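Putative marr-family transcriptional repressor (Streptomyces coelicolor, PDB 3ZPL) binds DNA through winged-helix domains as a two-subunit MarR-family regulator and probably acts as a transcriptional repressor. Local coordinates at residues H43-L48 against G132-V137; P55-Y59 against T129-H133. The contacts are given in a common frame with arbitrary orientation. Numbering follows the deposited sequence.

Contact 1: residues H43-L48 against G132-V137; sequences HLDRQL and GHVDAV. With nucleotides of chain C.
Two α-helical segments, 43-48 within helix 24-52 and 132-137 within helix 120-142, run nearly antiparallel: their short axes approach to 10.2 Å with 158° between N-to-C directions. The register sets CA of Leu44 7.1 Å from CA of Ala136 and CA of Leu48 7.0 Å from CA of His133, about one turn on in 43-48 and one turn back in 132-137.

The van der Waals layer centres on Leu44, Ala136 and Val137, joined by parts of His43, Gln47, Leu48 and His133. Ala136, whose CA-to-CB bond points toward the other helix, is small enough to contact three side chains: its CB lies 4.1 Å from Leu44 CD2, 3.9 Å from Gln47 CG and 4.3 Å from His43 NE2. Leu44, in the mt rotamer, also brings CD1 to 4.0 Å from Val137 CG2 and 4.2 Å from His133 CE1. Leu48, likewise mt, places CD1 3.4 Å from His133 ND1. Trp30 of the second subunit packs on both Leu44 and Val137.

One polar link crosses the interface. With chi1 t in both side chains, His133 ND1 donates to Gln47 OE1 at 3.2 Å, the acceptor lying near the imidazole plane; a long, flexible amide suits this edge of the layer, and Gln47 NE2 also bonds weakly to Asp51.

Arg46 takes no part in the helix pair; its guanidinium reaches the DNA backbone, where NE and NH2 make weak hydrogen bonds of 3.2 and 3.3 Å to OP2 of DC15 in chain C, while NH1 forms a salt bridge with Asp172 of the second subunit. Such pairing of N- and C-terminal-region helices beside the subunit interface is typical of the dimerisation region of the MarR fold.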
loop_
_atom_site.group_PDB
_atom_site.type_symbol
_atom_site.label_atom_id
_atom_site.label_comp_id
_atom_site.label_asym_id
_atom_site.label_seq_id
_atom_site.Cartn_x
_atom_site.Cartn_y
_atom_site.Cartn_z
ATOM N N HIS A 43 7.887 -5.634 2.333
ATOM C CA HIS A 43 8.389 -6.963 2.584
ATOM C C HIS A 43 8.077 -7.878 1.403
ATOM O O HIS A 43 8.946 -8.647 0.950
ATOM C CB HIS A 43 7.796 -7.509 3.879
ATOM C CG HIS A 43 8.235 -8.899 4.199
ATOM N ND1 HIS A 43 9.561 -9.268 4.237
ATOM C CD2 HIS A 43 7.522 -10.016 4.473
ATOM C CE1 HIS A 43 9.646 -10.553 4.538
ATOM N NE2 HIS A 43 8.421 -11.031 4.680
ATOM N N LEU A 44 6.859 -7.764 0.884
ATOM C CA LEU A 44 6.406 -8.644 -0.186
ATOM C C LEU A 44 6.997 -8.263 -1.535
ATOM O O LEU A 44 7.472 -9.132 -2.264
ATOM C CB LEU A 44 4.879 -8.674 -0.244
ATOM C CG LEU A 44 4.230 -9.189 1.047
ATOM C CD1 LEU A 44 2.734 -9.402 0.855
ATOM C CD2 LEU A 44 4.891 -10.465 1.531
ATOM N N ASP A 45 6.987 -6.973 -1.863
ATOM C CA ASP A 45 7.692 -6.473 -3.048
ATOM C C ASP A 45 9.115 -6.996 -3.090
ATOM O O ASP A 45 9.577 -7.413 -4.132
ATOM C CB ASP A 45 7.765 -4.951 -3.075
ATOM C CG ASP A 45 6.537 -4.292 -3.704
ATOM O OD1 ASP A 45 5.645 -4.995 -4.231
ATOM O OD2 ASP A 45 6.498 -3.034 -3.671
ATOM N N ARG A 46 9.820 -6.943 -1.970
ATOM C CA ARG A 46 11.217 -7.364 -1.959
ATOM C C ARG A 46 11.364 -8.866 -2.132
ATOM O O ARG A 46 12.236 -9.337 -2.845
ATOM C CB ARG A 46 11.894 -6.942 -0.655
ATOM C CG ARG A 46 12.161 -5.454 -0.577
ATOM C CD ARG A 46 13.425 -5.156 0.193
ATOM N NE ARG A 46 14.461 -4.726 -0.736
ATOM C CZ ARG A 46 15.751 -4.689 -0.451
ATOM N NH1 ARG A 46 16.183 -5.063 0.749
ATOM N NH2 ARG A 46 16.616 -4.281 -1.367
ATOM N N GLN A 47 10.544 -9.611 -1.404
ATOM C CA GLN A 47 10.526 -11.051 -1.510
ATOM C C GLN A 47 10.284 -11.454 -2.973
ATOM O O GLN A 47 10.972 -12.322 -3.508
ATOM C CB GLN A 47 9.443 -11.613 -0.584
ATOM C CG GLN A 47 9.366 -13.128 -0.541
ATOM C CD GLN A 47 8.344 -13.675 -1.511
ATOM O OE1 GLN A 47 7.218 -13.179 -1.575
ATOM N NE2 GLN A 47 8.734 -14.689 -2.286
ATOM N N LEU A 48 9.330 -10.796 -3.625
ATOM C CA LEU A 48 9.003 -11.133 -5.008
ATOM C C LEU A 48 9.993 -10.570 -6.022
ATOM O O LEU A 48 10.207 -11.167 -7.056
ATOM C CB LEU A 48 7.595 -10.691 -5.347
ATOM C CG LEU A 48 6.564 -11.603 -4.704
ATOM C CD1 LEU A 48 5.210 -10.917 -4.600
ATOM C CD2 LEU A 48 6.445 -12.904 -5.478
ATOM N N GLY A 132 7.202 -19.867 -1.980
ATOM C CA GLY A 132 7.937 -18.791 -1.318
ATOM C C GLY A 132 6.999 -17.663 -0.920
ATOM O O GLY A 132 6.911 -17.303 0.249
ATOM N N HIS A 133 6.263 -17.129 -1.892
ATOM C CA HIS A 133 5.364 -16.017 -1.624
ATOM C C HIS A 133 4.298 -16.358 -0.586
ATOM O O HIS A 133 3.916 -15.503 0.221
ATOM C CB HIS A 133 4.676 -15.529 -2.904
ATOM C CG HIS A 133 3.682 -14.431 -2.657
ATOM N ND1 HIS A 133 4.063 -13.163 -2.269
ATOM C CD2 HIS A 133 2.331 -14.425 -2.693
ATOM C CE1 HIS A 133 2.989 -12.419 -2.099
ATOM N NE2 HIS A 133 1.925 -13.159 -2.348
ATOM N N VAL A 134 3.809 -17.593 -0.611
ATOM C CA VAL A 134 2.820 -18.029 0.375
ATOM C C VAL A 134 3.427 -18.031 1.777
ATOM O O VAL A 134 2.847 -17.454 2.685
ATOM C CB VAL A 134 2.198 -19.386 0.001
ATOM C CG1 VAL A 134 1.376 -19.948 1.140
ATOM C CG2 VAL A 134 1.320 -19.219 -1.234
ATOM N N ASP A 135 4.604 -18.634 1.942
ATOM C CA ASP A 135 5.322 -18.580 3.224
ATOM C C ASP A 135 5.390 -17.152 3.744
ATOM O O ASP A 135 4.940 -16.864 4.846
ATOM C CB ASP A 135 6.771 -19.091 3.092
ATOM C CG ASP A 135 6.935 -20.591 3.411
ATOM O OD1 ASP A 135 6.037 -21.276 3.994
ATOM O OD2 ASP A 135 8.040 -21.074 3.079
ATOM N N ALA A 136 5.968 -16.265 2.931
ATOM C CA ALA A 136 6.154 -14.863 3.314
ATOM C C ALA A 136 4.847 -14.206 3.781
ATOM O O ALA A 136 4.840 -13.449 4.748
ATOM C CB ALA A 136 6.765 -14.071 2.162
ATOM N N VAL A 137 3.748 -14.518 3.097
ATOM C CA VAL A 137 2.426 -14.023 3.487
ATOM C C VAL A 137 1.907 -14.706 4.758
ATOM O O VAL A 137 1.192 -14.087 5.547
ATOM C CB VAL A 137 1.413 -14.178 2.336
ATOM C CG1 VAL A 137 -0.004 -13.880 2.809
ATOM C CG2 VAL A 137 1.795 -13.253 1.188
ATOM P P DC C 15 14.355 -2.904 -4.337
ATOM O OP1 DC C 15 13.820 -4.266 -4.614
ATOM O OP2 DC C 15 14.428 -2.413 -2.938
ATOM O "O5'" DC C 15 15.816 -2.734 -4.953
ATOM C "C5'" DC C 15 16.036 -2.861 -6.371
ATOM C "C4'" DC C 15 17.388 -2.289 -6.723
ATOM O "O4'" DC C 15 17.327 -0.848 -6.682
ATOM C "C3'" DC C 15 18.511 -2.690 -5.766
ATOM O "O3'" DC C 15 19.426 -3.552 -6.443
ATOM C "C2'" DC C 15 19.162 -1.377 -5.364
ATOM C "C1'" DC C 15 18.595 -0.364 -6.332
ATOM N N1 DC C 15 18.409 0.970 -5.769
ATOM C C2 DC C 15 18.936 2.073 -6.447
ATOM O O2 DC C 15 19.566 1.886 -7.499
ATOM N N3 DC C 15 18.770 3.308 -5.926
ATOM C C4 DC C 15 18.082 3.468 -4.794
ATOM N N4 DC C 15 17.924 4.707 -4.329
ATOM C C5 DC C 15 17.524 2.363 -4.088
ATOM C C6 DC C 15 17.708 1.144 -4.607
#

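Contact 2: residues P55-Y59 against T129-H133; sequences PHVYY and TAPGH. With nucleotides of chain D.
In this MarR-family winged-helix protein, the first turn of helix 56-66 meets helix 120-142 through an aromatic cluster of His56, Tyr59 and His133. Pro55 occupies the N-cap position, and the following residues are helical, with Tyr59 N bonded to Pro55 O at 3.2 Å. Segment 129-133 is helical but kinked around Pro131 and Gly132; His133 N still reaches Thr129 O at 3.1 Å. The backbones stay well apart, CA of His56 lying 9.6 Å from CA of His133 and CA of Tyr59 9.4 Å from CA of Ala130, so large rings must span the gap.

Tyr59, the most covered residue, does so with chi1 t and chi2 87°. Its CE1 lies 3.3 Å from Thr129 OG1, which bonds to Val125 O, and its OH is 3.0 Å from Ala130 CA, where a small residue admits the phenol tip. On the same helix, Tyr58 turns instead to the DNA, making a weak 3.3 Å hydrogen bond from OH to OP2 of DC13 in chain D.

His133, also chi1 t, offers one ring face to Tyr59; the centroids are 5.0 Å apart and the planes inclined at 49°. The His56 ring, with chi1 t, meets the His133 ring obliquely, centroids 5.2 Å apart and planes at 39°. Imidazoles suit this place because they pack and also carry ring nitrogens: one water is hydrogen-bonded to both, 3.2 Å from His56 NE2 and 2.9 Å from His133 NE2.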
loop_
_atom_site.group_PDB
_atom_site.type_symbol
_atom_site.label_atom_id
_atom_site.label_comp_id
_atom_site.label_asym_id
_atom_site.label_seq_id
_atom_site.Cartn_x
_atom_site.Cartn_y
_atom_site.Cartn_z
ATOM N N PRO A 55 7.492 -7.057 -9.047
ATOM C CA PRO A 55 6.852 -6.504 -7.860
ATOM C C PRO A 55 5.539 -7.172 -7.538
ATOM O O PRO A 55 5.049 -7.958 -8.312
ATOM C CB PRO A 55 6.625 -5.054 -8.237
ATOM C CG PRO A 55 6.402 -5.109 -9.704
ATOM C CD PRO A 55 7.346 -6.160 -10.201
ATOM N N HIS A 56 4.980 -6.878 -6.371
ATOM C CA HIS A 56 3.796 -7.602 -5.895
ATOM C C HIS A 56 2.601 -7.439 -6.812
ATOM O O HIS A 56 1.863 -8.386 -7.028
ATOM C CB HIS A 56 3.422 -7.192 -4.473
ATOM C CG HIS A 56 2.327 -8.026 -3.875
ATOM N ND1 HIS A 56 1.377 -7.507 -3.021
ATOM C CD2 HIS A 56 2.038 -9.345 -3.991
ATOM C CE1 HIS A 56 0.560 -8.470 -2.626
ATOM N NE2 HIS A 56 0.939 -9.596 -3.199
ATOM N N VAL A 57 2.402 -6.246 -7.350
ATOM C CA VAL A 57 1.197 -5.986 -8.132
ATOM C C VAL A 57 1.199 -6.819 -9.408
ATOM O O VAL A 57 0.179 -7.419 -9.760
ATOM C CB VAL A 57 1.054 -4.503 -8.516
ATOM C CG1 VAL A 57 -0.324 -4.254 -9.110
ATOM C CG2 VAL A 57 1.291 -3.611 -7.303
ATOM N N TYR A 58 2.350 -6.863 -10.074
ATOM C CA TYR A 58 2.537 -7.685 -11.268
ATOM C C TYR A 58 2.244 -9.167 -10.981
ATOM O O TYR A 58 1.411 -9.782 -11.634
ATOM C CB TYR A 58 3.963 -7.521 -11.790
ATOM C CG TYR A 58 4.257 -6.179 -12.470
ATOM C CD1 TYR A 58 3.477 -5.049 -12.247
ATOM C CD2 TYR A 58 5.349 -6.041 -13.285
ATOM C CE1 TYR A 58 3.770 -3.829 -12.843
ATOM C CE2 TYR A 58 5.649 -4.827 -13.872
ATOM C CZ TYR A 58 4.847 -3.725 -13.656
ATOM O OH TYR A 58 5.166 -2.538 -14.279
ATOM N N TYR A 59 2.940 -9.741 -10.010
ATOM C CA TYR A 59 2.682 -11.120 -9.584
ATOM C C TYR A 59 1.187 -11.398 -9.452
ATOM O O TYR A 59 0.700 -12.448 -9.910
ATOM C CB TYR A 59 3.379 -11.395 -8.257
ATOM C CG TYR A 59 3.301 -12.818 -7.783
ATOM C CD1 TYR A 59 4.239 -13.757 -8.187
ATOM C CD2 TYR A 59 2.304 -13.223 -6.907
ATOM C CE1 TYR A 59 4.192 -15.071 -7.738
ATOM C CE2 TYR A 59 2.241 -14.531 -6.447
ATOM C CZ TYR A 59 3.190 -15.451 -6.874
ATOM O OH TYR A 59 3.133 -16.741 -6.430
ATOM N N THR A 129 7.580 -20.003 -7.803
ATOM C CA THR A 129 7.696 -18.989 -6.746
ATOM C C THR A 129 6.590 -18.970 -5.688
ATOM O O THR A 129 6.847 -18.624 -4.526
ATOM C CB THR A 129 7.771 -17.599 -7.359
ATOM O OG1 THR A 129 6.557 -17.333 -8.062
ATOM C CG2 THR A 129 8.951 -17.512 -8.317
ATOM N N ALA A 130 5.364 -19.315 -6.074
ATOM C CA ALA A 130 4.222 -19.270 -5.148
ATOM C C ALA A 130 4.502 -19.764 -3.730
ATOM O O ALA A 130 4.242 -19.034 -2.773
ATOM C CB ALA A 130 3.020 -19.990 -5.732
ATOM N N PRO A 131 5.022 -20.994 -3.571
ATOM C CA PRO A 131 5.372 -21.477 -2.227
ATOM C C PRO A 131 6.170 -20.472 -1.392
ATOM O O PRO A 131 5.854 -20.264 -0.228
ATOM C CB PRO A 131 6.225 -22.733 -2.497
ATOM C CG PRO A 131 6.109 -23.029 -3.957
ATOM C CD PRO A 131 5.158 -22.052 -4.584
ATOM N N GLY A 132 7.202 -19.867 -1.980
ATOM C CA GLY A 132 7.937 -18.791 -1.318
ATOM C C GLY A 132 6.999 -17.663 -0.920
ATOM O O GLY A 132 6.911 -17.303 0.249
ATOM N N HIS A 133 6.263 -17.129 -1.892
ATOM C CA HIS A 133 5.364 -16.017 -1.624
ATOM C C HIS A 133 4.298 -16.358 -0.586
ATOM O O HIS A 133 3.916 -15.503 0.221
ATOM C CB HIS A 133 4.676 -15.529 -2.904
ATOM C CG HIS A 133 3.682 -14.431 -2.657
ATOM N ND1 HIS A 133 4.063 -13.163 -2.269
ATOM C CD2 HIS A 133 2.331 -14.425 -2.693
ATOM C CE1 HIS A 133 2.989 -12.419 -2.099
ATOM N NE2 HIS A 133 1.925 -13.159 -2.348
ATOM P P DT D 12 9.562 -2.524 -13.433
ATOM O OP1 DT D 12 9.360 -3.841 -12.757
ATOM O OP2 DT D 12 9.517 -2.377 -14.916
ATOM O "O5'" DT D 12 8.490 -1.471 -12.907
ATOM C "C5'" DT D 12 8.324 -1.281 -11.507
ATOM C "C4'" DT D 12 7.472 -0.061 -11.282
ATOM O "O4'" DT D 12 8.121 1.102 -11.839
ATOM C "C3'" DT D 12 6.088 -0.128 -11.933
ATOM O "O3'" DT D 12 5.167 -0.171 -10.844
ATOM C "C2'" DT D 12 6.022 1.116 -12.806
ATOM C "C1'" DT D 12 7.112 2.000 -12.240
ATOM N N1 DT D 12 7.712 2.961 -13.189
ATOM C C2 DT D 12 7.617 4.310 -12.914
ATOM O O2 DT D 12 7.070 4.750 -11.917
ATOM N N3 DT D 12 8.196 5.128 -13.853
ATOM C C4 DT D 12 8.845 4.740 -15.009
ATOM O O4 DT D 12 9.344 5.587 -15.743
ATOM C C5 DT D 12 8.904 3.311 -15.234
ATOM C C7 DT D 12 9.579 2.796 -16.465
ATOM C C6 DT D 12 8.335 2.506 -14.330
ATOM P P DC D 13 3.614 -0.056 -11.073
ATOM O OP1 DC D 13 2.947 -0.606 -9.864
ATOM O OP2 DC D 13 3.299 -0.617 -12.404
ATOM O "O5'" DC D 13 3.375 1.518 -10.984
ATOM C "C5'" DC D 13 3.413 2.172 -9.689
ATOM C "C4'" DC D 13 2.942 3.599 -9.815
ATOM O "O4'" DC D 13 3.775 4.267 -10.797
ATOM C "C3'" DC D 13 1.501 3.718 -10.319
ATOM O "O3'" DC D 13 0.730 4.604 -9.494
ATOM C "C2'" DC D 13 1.666 4.153 -11.770
ATOM C "C1'" DC D 13 2.957 4.948 -11.731
ATOM N N1 DC D 13 3.700 5.049 -13.003
ATOM C C2 DC D 13 4.204 6.294 -13.388
ATOM O O2 DC D 13 4.008 7.268 -12.658
ATOM N N3 DC D 13 4.874 6.407 -14.557
ATOM C C4 DC D 13 5.077 5.327 -15.315
ATOM N N4 DC D 13 5.766 5.479 -16.452
ATOM C C5 DC D 13 4.599 4.038 -14.933
ATOM C C6 DC D 13 3.906 3.949 -13.790
HETATM O O HOH W 1 -0.736 -12.357 -3.321
#

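Overall arrangement
From the N terminus, helix 24-52 supplies the first half of contact 1, and helix 56-66, which follows it, begins with the first half of contact 2. The chain then runs through the helices and strands of the winged helix before helix 120-142 returns to close both loops. Contact 2 nests within contact 1, since it starts later (55-59) and its second segment begins earlier (129-133); the two second segments overlap at Gly132 and His133. Their centres are only 6 Å apart, and they join directly where Asp45 OD1 probably accepts a hydrogen bond from His56 N and Leu48 packs on His56 and Tyr59. Together they tie the DNA-binding region to helices that also touch the second subunit.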